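Local coordinates for putative methyl-accepting chemotaxis signal transduction protein (Campylobacter jejuni, PDB 6W3Y) that probably senses chemical signals outside the cell, its double-Cache sensor region holding an alanine molecule in the first of two sensor modules, at residues K23-T28 / N168-T173; N77-Y82 / T134-Y139; G84-K89 / D114-A119; I141-A146 / V159-E164. All coordinates share one frame; numbering follows the deposited sequence. Where two conformers were deposited one is given.

Contact 1 (K23-T28 / N168-T173); sequences KVTQST and NLVAKT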
loop_
_atom_site.group_PDB
_atom_site.type_symbol
_atom_site.label_atom_id
_atom_site.label_comp_id
_atom_site.label_asym_id
_atom_site.label_seq_id
_atom_site.Cartn_x
_atom_site.Cartn_y
_atom_site.Cartn_z
ATOM N N LYS A 23 0.890 16.056 4.820
ATOM C CA LYS A 23 1.644 15.178 5.693
ATOM C C LYS A 23 0.764 14.141 6.378
ATOM O O LYS A 23 1.212 13.026 6.628
ATOM C CB LYS A 23 2.430 15.970 6.728
ATOM C CG LYS A 23 3.522 15.123 7.373
ATOM C CD LYS A 23 4.430 15.885 8.326
ATOM C CE LYS A 23 5.487 14.961 8.916
ATOM N NZ LYS A 23 4.938 13.935 9.843
ATOM N N VAL A 24 -0.455 14.507 6.763
ATOM C CA VAL A 24 -1.363 13.522 7.334
ATOM C C VAL A 24 -1.647 12.391 6.345
ATOM O O VAL A 24 -1.681 11.214 6.743
ATOM C CB VAL A 24 -2.664 14.183 7.798
ATOM C CG1 VAL A 24 -3.689 13.147 8.198
ATOM C CG2 VAL A 24 -2.374 15.114 8.982
ATOM N N THR A 25 -1.841 12.707 5.081
ATOM C CA THR A 25 -2.023 11.686 4.060
ATOM C C THR A 25 -0.758 10.853 3.838
ATOM O O THR A 25 -0.816 9.614 3.789
ATOM C CB THR A 25 -2.590 12.298 2.763
ATOM O OG1 THR A 25 -3.968 12.630 2.975
ATOM C CG2 THR A 25 -2.500 11.362 1.570
ATOM N N GLN A 26 0.392 11.496 3.848
ATOM C CA GLN A 26 1.650 10.754 3.825
ATOM C C GLN A 26 1.751 9.774 5.004
ATOM O O GLN A 26 2.097 8.588 4.807
ATOM C CB GLN A 26 2.815 11.705 3.873
ATOM C CG GLN A 26 4.176 11.013 3.951
ATOM C CD GLN A 26 5.344 11.982 4.005
ATOM O OE1 GLN A 26 5.222 13.144 3.656
ATOM N NE2 GLN A 26 6.461 11.515 4.551
ATOM N N SER A 27 1.455 10.232 6.218
ATOM C CA SER A 27 1.551 9.413 7.404
ATOM C C SER A 27 0.602 8.216 7.296
ATOM O O SER A 27 0.896 7.131 7.796
ATOM C CB SER A 27 1.170 10.250 8.632
ATOM O OG SER A 27 2.193 11.197 8.930
ATOM N N THR A 28 -0.582 8.450 6.721
ATOM C CA THR A 28 -1.578 7.410 6.589
ATOM C C THR A 28 -0.978 6.251 5.773
ATOM O O THR A 28 -1.141 5.074 6.114
ATOM C CB THR A 28 -2.836 7.996 5.915
ATOM O OG1 THR A 28 -3.394 9.015 6.751
ATOM C CG2 THR A 28 -3.905 6.937 5.710
ATOM N N ASN A 168 -9.578 3.498 1.479
ATOM C CA ASN A 168 -10.545 4.007 2.435
ATOM C C ASN A 168 -9.855 4.844 3.511
ATOM O O ASN A 168 -10.398 5.886 3.936
ATOM C CB ASN A 168 -11.321 2.887 3.084
ATOM C CG ASN A 168 -12.323 2.226 2.152
ATOM O OD1 ASN A 168 -12.682 2.758 1.115
ATOM N ND2 ASN A 168 -12.739 1.024 2.521
ATOM N N LEU A 169 -8.678 4.437 3.976
ATOM C CA LEU A 169 -7.952 5.221 4.953
ATOM C C LEU A 169 -7.602 6.600 4.391
ATOM O O LEU A 169 -7.745 7.623 5.087
ATOM C CB LEU A 169 -6.675 4.473 5.383
ATOM C CG LEU A 169 -6.855 3.375 6.419
ATOM C CD1 LEU A 169 -5.674 2.419 6.404
ATOM C CD2 LEU A 169 -7.097 3.955 7.794
ATOM N N VAL A 170 -7.092 6.642 3.159
ATOM C CA VAL A 170 -6.746 7.914 2.561
ATOM C C VAL A 170 -7.992 8.776 2.398
ATOM O O VAL A 170 -7.959 10.015 2.647
ATOM C CB VAL A 170 -5.999 7.693 1.227
ATOM C CG1 VAL A 170 -5.858 9.003 0.452
ATOM C CG2 VAL A 170 -4.631 7.052 1.505
ATOM N N ALA A 171 -9.064 8.190 1.913
ATOM C CA ALA A 171 -10.266 8.979 1.660
ATOM C C ALA A 171 -10.792 9.680 2.905
ATOM O O ALA A 171 -11.317 10.802 2.789
ATOM C CB ALA A 171 -11.367 8.137 1.019
ATOM N N LYS A 172 -10.621 9.084 4.090
ATOM C CA LYS A 172 -11.158 9.624 5.346
ATOM C C LYS A 172 -10.358 10.798 5.851
ATOM O O LYS A 172 -10.876 11.533 6.674
ATOM C CB LYS A 172 -11.172 8.515 6.407
ATOM C CG LYS A 172 -12.315 7.526 6.278
ATOM C CD LYS A 172 -12.280 6.461 7.371
ATOM C CE LYS A 172 -12.564 7.064 8.729
ATOM N NZ LYS A 172 -13.978 6.854 9.146
ATOM N N THR A 173 -9.130 11.015 5.365
ATOM C CA THR A 173 -8.279 12.099 5.848
ATOM C C THR A 173 -8.894 13.471 5.575
ATOM O O THR A 173 -9.498 13.681 4.502
ATOM C CB THR A 173 -6.881 12.023 5.163
ATOM O OG1 THR A 173 -7.006 12.274 3.755
ATOM C CG2 THR A 173 -6.195 10.743 5.524
#

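Contact 2 (N77-Y82 / T134-Y139); sequences NALNVY and TVLKQY. With ALA (alanine), chain C.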
loop_
_atom_site.group_PDB
_atom_site.type_symbol
_atom_site.label_atom_id
_atom_site.label_comp_id
_atom_site.label_asym_id
_atom_site.label_seq_id
_atom_site.Cartn_x
_atom_site.Cartn_y
_atom_site.Cartn_z
ATOM N N ASN A 77 -7.640 -9.458 9.850
ATOM C CA ASN A 77 -8.629 -9.515 8.784
ATOM C C ASN A 77 -7.963 -9.373 7.426
ATOM O O ASN A 77 -8.456 -8.689 6.543
ATOM C CB ASN A 77 -9.781 -8.516 9.001
ATOM C CG ASN A 77 -10.923 -8.758 8.063
ATOM O OD1 ASN A 77 -11.210 -9.890 7.712
ATOM N ND2 ASN A 77 -11.575 -7.683 7.661
ATOM N N ALA A 78 -6.891 -10.123 7.220
ATOM C CA ALA A 78 -6.274 -10.209 5.901
ATOM C C ALA A 78 -7.158 -11.023 4.959
ATOM O O ALA A 78 -7.983 -11.828 5.399
ATOM C CB ALA A 78 -4.902 -10.821 5.974
ATOM N N LEU A 79 -6.957 -10.874 3.651
ATOM C CA LEU A 79 -7.731 -11.644 2.680
ATOM C C LEU A 79 -7.183 -13.089 2.555
ATOM O O LEU A 79 -7.936 -14.062 2.563
ATOM C CB LEU A 79 -7.739 -10.952 1.333
ATOM C CG LEU A 79 -8.732 -11.503 0.332
ATOM C CD1 LEU A 79 -10.168 -11.176 0.824
ATOM C CD2 LEU A 79 -8.486 -10.889 -1.045
ATOM N N ASN A 80 -5.858 -13.181 2.405
ATOM C CA ASN A 80 -5.155 -14.474 2.277
ATOM C C ASN A 80 -3.849 -14.371 3.064
ATOM O O ASN A 80 -3.208 -13.295 3.012
ATOM C CB ASN A 80 -4.827 -14.841 0.826
ATOM C CG ASN A 80 -5.994 -14.881 -0.099
ATOM O OD1 ASN A 80 -6.869 -15.732 0.048
ATOM N ND2 ASN A 80 -5.968 -13.997 -1.100
ATOM N N VAL A 81 -3.414 -15.482 3.623
ATOM C CA VAL A 81 -2.092 -15.579 4.224
ATOM C C VAL A 81 -1.589 -16.969 3.836
ATOM O O VAL A 81 -2.321 -17.954 3.967
ATOM C CB VAL A 81 -2.146 -15.411 5.768
ATOM C CG1 VAL A 81 -0.763 -15.601 6.372
ATOM C CG2 VAL A 81 -2.651 -14.017 6.150
ATOM N N TYR A 82 -0.355 -17.050 3.312
ATOM C CA TYR A 82 0.059 -18.274 2.622
ATOM C C TYR A 82 1.572 -18.439 2.640
ATOM O O TYR A 82 2.307 -17.478 2.859
ATOM C CB TYR A 82 -0.534 -18.317 1.194
ATOM C CG TYR A 82 -0.328 -17.053 0.396
ATOM C CD1 TYR A 82 -1.271 -16.027 0.463
ATOM C CD2 TYR A 82 0.769 -16.836 -0.443
ATOM C CE1 TYR A 82 -1.093 -14.841 -0.254
ATOM C CE2 TYR A 82 0.937 -15.683 -1.186
ATOM C CZ TYR A 82 -0.015 -14.672 -1.092
ATOM O OH TYR A 82 0.158 -13.528 -1.829
ATOM N N THR A 134 -5.732 -13.901 -7.573
ATOM C CA THR A 134 -6.384 -15.029 -8.252
ATOM C C THR A 134 -7.250 -15.889 -7.300
ATOM O O THR A 134 -8.143 -16.620 -7.757
ATOM C CB THR A 134 -5.347 -15.942 -8.976
ATOM O OG1 THR A 134 -4.510 -16.583 -8.003
ATOM C CG2 THR A 134 -4.461 -15.154 -9.919
ATOM N N VAL A 135 -6.967 -15.869 -5.998
ATOM C CA VAL A 135 -7.685 -16.779 -5.091
ATOM C C VAL A 135 -9.117 -16.273 -4.806
ATOM O O VAL A 135 -10.096 -16.966 -5.085
ATOM C CB VAL A 135 -6.903 -16.967 -3.775
ATOM C CG1 VAL A 135 -7.708 -17.768 -2.785
ATOM C CG2 VAL A 135 -5.588 -17.647 -4.054
ATOM N N LEU A 136 -9.205 -15.027 -4.344
ATOM C CA LEU A 136 -10.494 -14.441 -3.950
ATOM C C LEU A 136 -10.935 -13.275 -4.825
ATOM O O LEU A 136 -11.981 -12.693 -4.602
ATOM C CB LEU A 136 -10.472 -14.066 -2.474
ATOM C CG LEU A 136 -10.659 -15.245 -1.516
ATOM C CD1 LEU A 136 -10.426 -14.794 -0.090
ATOM C CD2 LEU A 136 -12.047 -15.875 -1.629
ATOM N N LYS A 137 -10.157 -12.953 -5.849
ATOM C CA LYS A 137 -10.636 -12.145 -6.953
ATOM C C LYS A 137 -10.916 -10.692 -6.536
ATOM O O LYS A 137 -11.859 -10.059 -6.997
ATOM C CB LYS A 137 -11.896 -12.750 -7.595
ATOM C CG LYS A 137 -11.888 -14.249 -7.740
ATOM C CD LYS A 137 -10.833 -14.693 -8.714
ATOM C CE LYS A 137 -11.092 -16.144 -9.155
ATOM N NZ LYS A 137 -9.963 -16.656 -9.979
ATOM N N GLN A 138 -10.107 -10.209 -5.620
ATOM C CA GLN A 138 -10.098 -8.816 -5.191
ATOM C C GLN A 138 -8.746 -8.203 -5.419
ATOM O O GLN A 138 -7.735 -8.922 -5.452
ATOM C CB GLN A 138 -10.465 -8.713 -3.698
ATOM C CG GLN A 138 -11.846 -9.223 -3.369
ATOM C CD GLN A 138 -12.193 -9.128 -1.912
ATOM O OE1 GLN A 138 -11.757 -8.188 -1.245
ATOM N NE2 GLN A 138 -12.978 -10.094 -1.402
ATOM N N TYR A 139 -8.696 -6.869 -5.572
ATOM C CA TYR A 139 -7.426 -6.181 -5.666
ATOM C C TYR A 139 -6.750 -6.121 -4.292
ATOM O O TYR A 139 -7.389 -5.790 -3.291
ATOM C CB TYR A 139 -7.592 -4.776 -6.244
ATOM C CG TYR A 139 -7.923 -4.814 -7.719
ATOM C CD1 TYR A 139 -6.931 -4.929 -8.660
ATOM C CD2 TYR A 139 -9.246 -4.903 -8.158
ATOM C CE1 TYR A 139 -7.212 -5.120 -10.001
ATOM C CE2 TYR A 139 -9.549 -5.056 -9.506
ATOM C CZ TYR A 139 -8.544 -5.165 -10.419
ATOM O OH TYR A 139 -8.898 -5.365 -11.743
HETATM N N ALA C . -2.575 -13.326 -4.189
HETATM C CA ALA C . -1.629 -14.412 -4.584
HETATM C C ALA C . -1.667 -14.566 -6.082
HETATM O O ALA C . -2.575 -14.009 -6.742
HETATM C CB ALA C . -2.033 -15.703 -3.932
HETATM O OXT ALA C . -0.712 -15.215 -6.594
#

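Contact 3 (G84-K89 / D114-A119); sequences GLNNGK and DWYQEA. With ALA (alanine), chain C.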
loop_
_atom_site.group_PDB
_atom_site.type_symbol
_atom_site.label_atom_id
_atom_site.label_comp_id
_atom_site.label_asym_id
_atom_site.label_seq_id
_atom_site.Cartn_x
_atom_site.Cartn_y
_atom_site.Cartn_z
ATOM N N GLY A 84 4.441 -20.248 0.113
ATOM C CA GLY A 84 4.802 -20.891 -1.157
ATOM C C GLY A 84 6.109 -21.648 -1.061
ATOM O O GLY A 84 7.080 -21.144 -0.490
ATOM N N LEU A 85 6.099 -22.863 -1.619
ATOM C CA LEU A 85 7.260 -23.744 -1.534
ATOM C C LEU A 85 7.949 -23.922 -2.877
ATOM O O LEU A 85 7.344 -23.729 -3.923
ATOM C CB LEU A 85 6.805 -25.110 -1.023
ATOM C CG LEU A 85 5.944 -25.160 0.242
ATOM C CD1 LEU A 85 5.539 -26.589 0.577
ATOM C CD2 LEU A 85 6.659 -24.512 1.434
ATOM N N ASN A 86 9.206 -24.374 -2.835
ATOM C CA ASN A 86 10.010 -24.508 -4.044
ATOM C C ASN A 86 9.475 -25.595 -5.009
ATOM O O ASN A 86 9.867 -25.605 -6.183
ATOM C CB ASN A 86 11.473 -24.803 -3.699
ATOM C CG ASN A 86 12.364 -24.889 -4.929
ATOM O OD1 ASN A 86 12.444 -23.954 -5.725
ATOM N ND2 ASN A 86 13.084 -26.023 -5.056
ATOM N N ASN A 87 8.597 -26.488 -4.520
ATOM C CA ASN A 87 7.909 -27.425 -5.421
ATOM C C ASN A 87 6.671 -26.874 -6.096
ATOM O O ASN A 87 6.047 -27.576 -6.883
ATOM C CB ASN A 87 7.547 -28.717 -4.703
ATOM C CG ASN A 87 6.542 -28.516 -3.575
ATOM O OD1 ASN A 87 5.931 -27.446 -3.447
ATOM N ND2 ASN A 87 6.336 -29.581 -2.762
ATOM N N GLY A 88 6.444 -25.568 -5.943
ATOM C CA GLY A 88 5.356 -24.874 -6.571
ATOM C C GLY A 88 4.044 -24.881 -5.825
ATOM O O GLY A 88 3.117 -24.154 -6.198
ATOM N N LYS A 89 3.974 -25.621 -4.729
ATOM C CA LYS A 89 2.718 -25.667 -3.945
ATOM C C LYS A 89 2.665 -24.482 -2.991
ATOM O O LYS A 89 3.682 -23.945 -2.563
ATOM C CB LYS A 89 2.608 -26.971 -3.188
ATOM C CG LYS A 89 2.639 -28.173 -4.091
ATOM C CD LYS A 89 2.164 -29.379 -3.356
ATOM C CE LYS A 89 2.281 -30.627 -4.183
ATOM N NZ LYS A 89 1.989 -31.752 -3.284
ATOM N N ASP A 114 5.495 -12.146 -9.103
ATOM C CA ASP A 114 6.459 -11.256 -8.495
ATOM C C ASP A 114 6.539 -11.412 -6.970
ATOM O O ASP A 114 7.628 -11.322 -6.384
ATOM C CB ASP A 114 6.193 -9.803 -8.901
ATOM C CG ASP A 114 6.682 -9.475 -10.302
ATOM O OD1 ASP A 114 7.430 -10.267 -10.927
ATOM O OD2 ASP A 114 6.528 -8.292 -10.628
ATOM N N TRP A 115 5.426 -11.642 -6.299
ATOM C CA TRP A 115 5.474 -11.752 -4.837
ATOM C C TRP A 115 6.416 -12.868 -4.434
ATOM O O TRP A 115 7.098 -12.770 -3.413
ATOM C CB TRP A 115 4.103 -11.884 -4.206
ATOM C CG TRP A 115 3.336 -13.175 -4.489
ATOM C CD1 TRP A 115 2.289 -13.311 -5.366
ATOM C CD2 TRP A 115 3.550 -14.490 -3.926
ATOM N NE1 TRP A 115 1.856 -14.622 -5.401
ATOM C CE2 TRP A 115 2.614 -15.356 -4.523
ATOM C CE3 TRP A 115 4.397 -14.999 -2.931
ATOM C CZ2 TRP A 115 2.535 -16.696 -4.194
ATOM C CZ3 TRP A 115 4.284 -16.336 -2.568
ATOM C CH2 TRP A 115 3.389 -17.189 -3.236
ATOM N N TYR A 116 6.457 -13.944 -5.215
ATOM C CA TYR A 116 7.316 -15.091 -4.899
ATOM C C TYR A 116 8.753 -14.807 -5.385
ATOM O O TYR A 116 9.712 -14.858 -4.606
ATOM C CB TYR A 116 6.762 -16.357 -5.554
ATOM C CG TYR A 116 7.535 -17.591 -5.205
ATOM C CD1 TYR A 116 7.267 -18.273 -4.041
ATOM C CD2 TYR A 116 8.574 -18.049 -5.997
ATOM C CE1 TYR A 116 7.983 -19.427 -3.691
ATOM C CE2 TYR A 116 9.324 -19.154 -5.613
ATOM C CZ TYR A 116 9.022 -19.828 -4.443
ATOM O OH TYR A 116 9.795 -20.905 -4.040
ATOM N N GLN A 117 8.900 -14.495 -6.667
ATOM C CA GLN A 117 10.231 -14.377 -7.261
ATOM C C GLN A 117 11.005 -13.204 -6.614
ATOM O O GLN A 117 12.205 -13.313 -6.369
ATOM C CB GLN A 117 10.158 -14.282 -8.800
ATOM C CG GLN A 117 9.775 -15.645 -9.500
ATOM C CD GLN A 117 10.809 -16.875 -9.487
ATOM O OE1 GLN A 117 11.344 -17.266 -8.433
ATOM N NE2 GLN A 117 10.883 -17.631 -10.624
ATOM N N GLU A 118 10.342 -12.085 -6.325
ATOM C CA GLU A 118 11.052 -10.908 -5.812
ATOM C C GLU A 118 11.463 -11.098 -4.356
ATOM O O GLU A 118 12.487 -10.569 -3.928
ATOM C CB GLU A 118 10.241 -9.639 -5.987
ATOM C CG GLU A 118 10.093 -9.223 -7.446
ATOM C CD GLU A 118 11.447 -8.933 -8.106
ATOM O OE1 GLU A 118 12.370 -8.383 -7.454
ATOM O OE2 GLU A 118 11.591 -9.237 -9.307
ATOM N N ALA A 119 10.691 -11.882 -3.601
ATOM C CA ALA A 119 11.058 -12.164 -2.207
ATOM C C ALA A 119 12.384 -12.915 -2.139
ATOM O O ALA A 119 13.112 -12.793 -1.170
ATOM C CB ALA A 119 9.952 -12.933 -1.487
HETATM N N ALA C . -2.575 -13.326 -4.189
HETATM C CA ALA C . -1.629 -14.412 -4.584
HETATM C C ALA C . -1.667 -14.566 -6.082
HETATM O O ALA C . -2.575 -14.009 -6.742
HETATM C CB ALA C . -2.033 -15.703 -3.932
HETATM O OXT ALA C . -0.712 -15.215 -6.594
HETATM O O HOH W 1 12.125 -21.336 -5.285
#

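Contact 4 (I141-A146 / V159-E164); sequences ITYSKA and VDIPSE. With ALA (alanine), chain C.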
loop_
_atom_site.group_PDB
_atom_site.type_symbol
_atom_site.label_atom_id
_atom_site.label_comp_id
_atom_site.label_asym_id
_atom_site.label_seq_id
_atom_site.Cartn_x
_atom_site.Cartn_y
_atom_site.Cartn_z
ATOM N N ILE A 141 -2.792 -5.602 -2.063
ATOM C CA ILE A 141 -1.372 -5.348 -1.919
ATOM C C ILE A 141 -0.817 -6.555 -1.164
ATOM O O ILE A 141 -1.385 -6.947 -0.120
ATOM C CB ILE A 141 -1.118 -4.045 -1.124
ATOM C CG1 ILE A 141 -1.654 -2.861 -1.914
ATOM C CG2 ILE A 141 0.349 -3.867 -0.835
ATOM C CD1 ILE A 141 -1.897 -1.604 -1.088
ATOM N N THR A 142 0.268 -7.147 -1.725
ATOM C CA THR A 142 0.846 -8.321 -1.079
ATOM C C THR A 142 2.204 -7.937 -0.469
ATOM O O THR A 142 3.026 -7.223 -1.080
ATOM C CB THR A 142 1.050 -9.436 -2.112
ATOM O OG1 THR A 142 -0.225 -9.832 -2.607
ATOM C CG2 THR A 142 1.800 -10.648 -1.510
ATOM N N TYR A 143 2.389 -8.398 0.767
ATOM C CA TYR A 143 3.641 -8.313 1.505
ATOM C C TYR A 143 4.201 -9.725 1.513
ATOM O O TYR A 143 3.532 -10.658 1.990
ATOM C CB TYR A 143 3.361 -7.839 2.938
ATOM C CG TYR A 143 2.669 -6.508 2.983
ATOM C CD1 TYR A 143 1.298 -6.416 2.803
ATOM C CD2 TYR A 143 3.385 -5.344 3.097
ATOM C CE1 TYR A 143 0.660 -5.183 2.752
ATOM C CE2 TYR A 143 2.765 -4.104 3.020
ATOM C CZ TYR A 143 1.397 -4.042 2.855
ATOM O OH TYR A 143 0.717 -2.835 2.852
ATOM N N SER A 144 5.419 -9.898 0.985
ATOM C CA SER A 144 6.011 -11.232 0.953
ATOM C C SER A 144 7.413 -11.230 1.543
ATOM O O SER A 144 8.079 -10.194 1.597
ATOM C CB SER A 144 6.009 -11.810 -0.467
ATOM O OG SER A 144 6.768 -11.031 -1.321
ATOM N N LYS A 145 7.811 -12.400 2.023
ATOM C CA LYS A 145 9.074 -12.499 2.724
ATOM C C LYS A 145 9.566 -13.935 2.600
ATOM O O LYS A 145 8.875 -14.867 2.987
ATOM C CB LYS A 145 8.867 -12.132 4.214
ATOM C CG LYS A 145 10.127 -12.092 5.065
ATOM C CD LYS A 145 11.089 -11.037 4.616
ATOM C CE LYS A 145 12.054 -10.538 5.693
ATOM N NZ LYS A 145 13.090 -11.547 5.981
ATOM N N ALA A 146 10.806 -14.086 2.098
ATOM C CA ALA A 146 11.452 -15.399 2.103
ATOM C C ALA A 146 11.861 -15.754 3.534
ATOM O O ALA A 146 12.546 -14.990 4.222
ATOM C CB ALA A 146 12.655 -15.404 1.192
ATOM N N VAL A 159 1.197 -12.224 2.408
ATOM C CA VAL A 159 0.070 -11.644 3.133
ATOM C C VAL A 159 -0.652 -10.694 2.174
ATOM O O VAL A 159 -0.044 -9.745 1.692
ATOM C CB VAL A 159 0.545 -10.884 4.380
ATOM C CG1 VAL A 159 -0.645 -10.199 5.040
ATOM C CG2 VAL A 159 1.272 -11.799 5.349
ATOM N N ASP A 160 -1.937 -10.968 1.894
ATOM C CA ASP A 160 -2.693 -10.128 0.972
ATOM C C ASP A 160 -3.686 -9.274 1.767
ATOM O O ASP A 160 -4.543 -9.776 2.495
ATOM C CB ASP A 160 -3.560 -10.974 0.006
ATOM C CG ASP A 160 -2.764 -11.800 -0.980
ATOM O OD1 ASP A 160 -1.537 -11.581 -1.115
ATOM O OD2 ASP A 160 -3.418 -12.664 -1.631
ATOM N N ILE A 161 -3.534 -7.956 1.612
ATOM C CA ILE A 161 -4.418 -6.982 2.227
ATOM C C ILE A 161 -5.205 -6.290 1.089
ATOM O O ILE A 161 -4.596 -5.822 0.139
ATOM C CB ILE A 161 -3.611 -5.924 3.016
ATOM C CG1 ILE A 161 -2.675 -6.562 4.023
ATOM C CG2 ILE A 161 -4.592 -4.943 3.687
ATOM C CD1 ILE A 161 -3.331 -7.394 5.089
ATOM N N PRO A 162 -6.544 -6.193 1.203
ATOM C CA PRO A 162 -7.277 -5.497 0.138
ATOM C C PRO A 162 -6.726 -4.099 -0.071
ATOM O O PRO A 162 -6.603 -3.315 0.881
ATOM C CB PRO A 162 -8.719 -5.470 0.659
ATOM C CG PRO A 162 -8.794 -6.707 1.532
ATOM C CD PRO A 162 -7.461 -6.732 2.228
ATOM N N SER A 163 -6.506 -3.735 -1.324
ATOM C CA SER A 163 -6.085 -2.375 -1.613
ATOM C C SER A 163 -7.136 -1.352 -1.208
ATOM O O SER A 163 -6.791 -0.215 -0.867
ATOM C CB SER A 163 -5.636 -2.212 -3.040
ATOM O OG SER A 163 -6.600 -2.657 -3.893
ATOM N N GLU A 164 -8.399 -1.736 -1.226
ATOM C CA GLU A 164 -9.474 -0.851 -0.756
ATOM C C GLU A 164 -9.259 -0.403 0.673
ATOM O O GLU A 164 -9.708 0.695 1.053
ATOM C CB GLU A 164 -10.836 -1.536 -0.928
ATOM C CG GLU A 164 -12.036 -0.760 -0.430
ATOM C CD GLU A 164 -13.360 -1.476 -0.515
ATOM O OE1 GLU A 164 -13.471 -2.376 -1.347
ATOM O OE2 GLU A 164 -14.299 -1.093 0.218
HETATM N N ALA C . -2.575 -13.326 -4.189
HETATM C CA ALA C . -1.629 -14.412 -4.584
HETATM C C ALA C . -1.667 -14.566 -6.082
HETATM O O ALA C . -2.575 -14.009 -6.742
HETATM C CB ALA C . -2.033 -15.703 -3.932
HETATM O OXT ALA C . -0.712 -15.215 -6.594
#

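Contact 1 (K23-T28 / N168-T173)
With chi1 of -63°, Thr28 turns OG1 back beside its own backbone N and sends CG2 across to the helix 163-172, while Thr173, at chi1 66°, tucks OG1 between its backbone N and carbonyl carbon and presents CG2 to Thr28. The methyl Thr28 CG2 packs on Leu169 CB at 3.7 Å, and Thr173 CG2 lies 3.5 Å from Thr28 OG1. Each hydroxyl bonds a carbonyl of its own segment: Thr28 OG1 joins Thr28 N on Val24 O, from the opposite face of that carbonyl, and Thr173 OG1 turns back to Val170 O at the C-terminal end of its helix, at 2.7 Å and in the carbonyl plane. Thr25 OG1, 3.2 Å from Thr173 OG1, has its firm partner in Thr177. Alongside, Thr25 CG2 and Val170 CG1 approach to 4.3 Å. The axes of 23-28 and 168-172 run nearly antiparallel, at 162°, and approach to 9.5 Å. This packing of the long N-terminal helix 4-48 against the short helix linking two antiparallel sheets is consistent with a double-Cache sensor.

Contact 2 (N77-Y82 / T134-Y139)
Asn80 OD1 is buried with no polar partner in the model, facing instead two hydrocarbon groups of the 134-139 loop: Val135 CG1 at 3.6 Å and Leu136 CD1 at 3.7 Å. The other end of the amide is well used, since Asn80 ND2 donates to Asp160 and Asp133, both of which also bind the alanine ligand. The Asn80 and Val135 side chains run antiparallel alongside one another.

Next to them, Leu79 extends with CG anti to its backbone N (chi1 -168°), which carries its branches into the loop. Its CG meets Leu136 CD1 at 3.7 Å, CD2 rests near the CB atoms of Leu136 and Gln138, and CD1 touches the amide nitrogen Gln138 NE2 at 3.7 Å. The extended chain of the exposed Gln138 lies along the leucine's branches.

At the other end of the contact, the ligand lies between the segments. Its CB sits over one face of the Tyr82 ring, 3.6 Å from Tyr82 CZ, and Val135 CG2 approaches the same methyl. Thr134 N donates to the ligand O at 3.3 Å in an almost straight bond, 173° at the hydrogen, with a weak second bond from Thr134 OG1. Direct contact between 77-82 and 134-139 is thus apolar, but Asp133 adds a polar link, accepting from Asn80 ND2 and from the backbone N of Val135 and Leu136, which probably helps hold strand and loop in place beside the ligand.

Contact 3 (G84-K89 / D114-A119)
A single water is shared by the two segments: it donates to Asn86 OD1 at 2.7 Å and also bonds Tyr116 OH, at 2.7 Å and near the plane of the phenol ring. The bridge ties the turn after the strand 80-84 to the helix 114-119. Direct contact there is by van der Waals approach, with Tyr116 OH 3.6 Å from Asn86 CA. Farther back along the ring edge, Gly84 O lies in the ring plane, 3.7 Å from Tyr116 CE1. Tyr116 reaches the turn because its CG is anti to the backbone N (chi1 -176°).

Trp115 leaves the helix in another direction and puts its six-membered ring at Gly84, where CH2 lies 4.5 Å from Gly84 CA near the indole plane. Tyr116 CB sits over one indole face, offset toward the rim. The pyrrole side faces the ligand: Trp115 NE1 donates to the alanine carboxylate OXT at 2.9 Å, with 157° at the hydrogen.

The turn has its own bracing. Leu85 to Gly88 form a type I beta turn, and Asn87 OD1 accepts from Lys89 N at 3.0 Å in an Asx turn. Helix 114-119 lies against the six-stranded sheet, where Trp115, Tyr116 and Ala119 touch Val156 of the strand 152-162, and Trp115 also meets Thr142 of the strand 139-149 and, edge-to-face, Tyr82 of the strand 80-84.

Contact 4 (I141-A146 / V159-E164)
The Tyr143 ring has Val159 O at its edge, close to the ring plane, and meets Ile161 CG1 obliquely through CE1 at 3.8 Å. Its hydroxyl is bonded to Asn36 of the helix 4-48, and Phe32 of that helix packs on both Tyr143 and Ile161. In the other flat group, the Asp160 carboxylate, both oxygens are bonded by the protein: OD1 by Thr142 OG1 and Tyr82 OH, OD2 by Asn80 ND2. Thr142 OG1 donates to Asp160 OD1 at 2.6 Å from above the carboxylate plane, 48° out of it, while Asp160 OD2 also accepts from the alanine N at 2.8 Å. These residues belong to the hairpin of strands 139-149 and 152-162 in the antiparallel sheet of the Cache sensor module. Ile141 with Ile161 and Tyr143 with Val159 are hydrogen-bonded pairs; Thr142 with Asp160 is the non-hydrogen-bonded pair between them, its side chains parallel on the ligand face. With chi1 of -64°, Thr142 OG1 stands beside its backbone N, facing Asp160. Tyr131 also bonds Thr142 OG1.

Contacts 2, 3 and 4 converge on the bound alanine, which takes Thr134 from contact 2, Trp115 from contact 3 and Asp160 from contact 4; Lys113, Tyr131 and Asp133 complete its polar surroundings. Contacts 2 and 4, with centres 8 Å apart, meet where the neighbouring strands 80-84 and 152-162 pair, Asn80 O lying 2.9 Å from Asp160 N in a probable hydrogen bond. Tyr82 CE2 comes within 3.5 Å of Trp115 CH2, joining contacts 2 and 3, and Trp115 O lies 2.7 Å from Ser144 OG between contacts 3 and 4. Contact 1 stands apart, its centre about 19 Å from that of contact 4, yet the helix 163-172 continues directly from the ligand-binding strand into it.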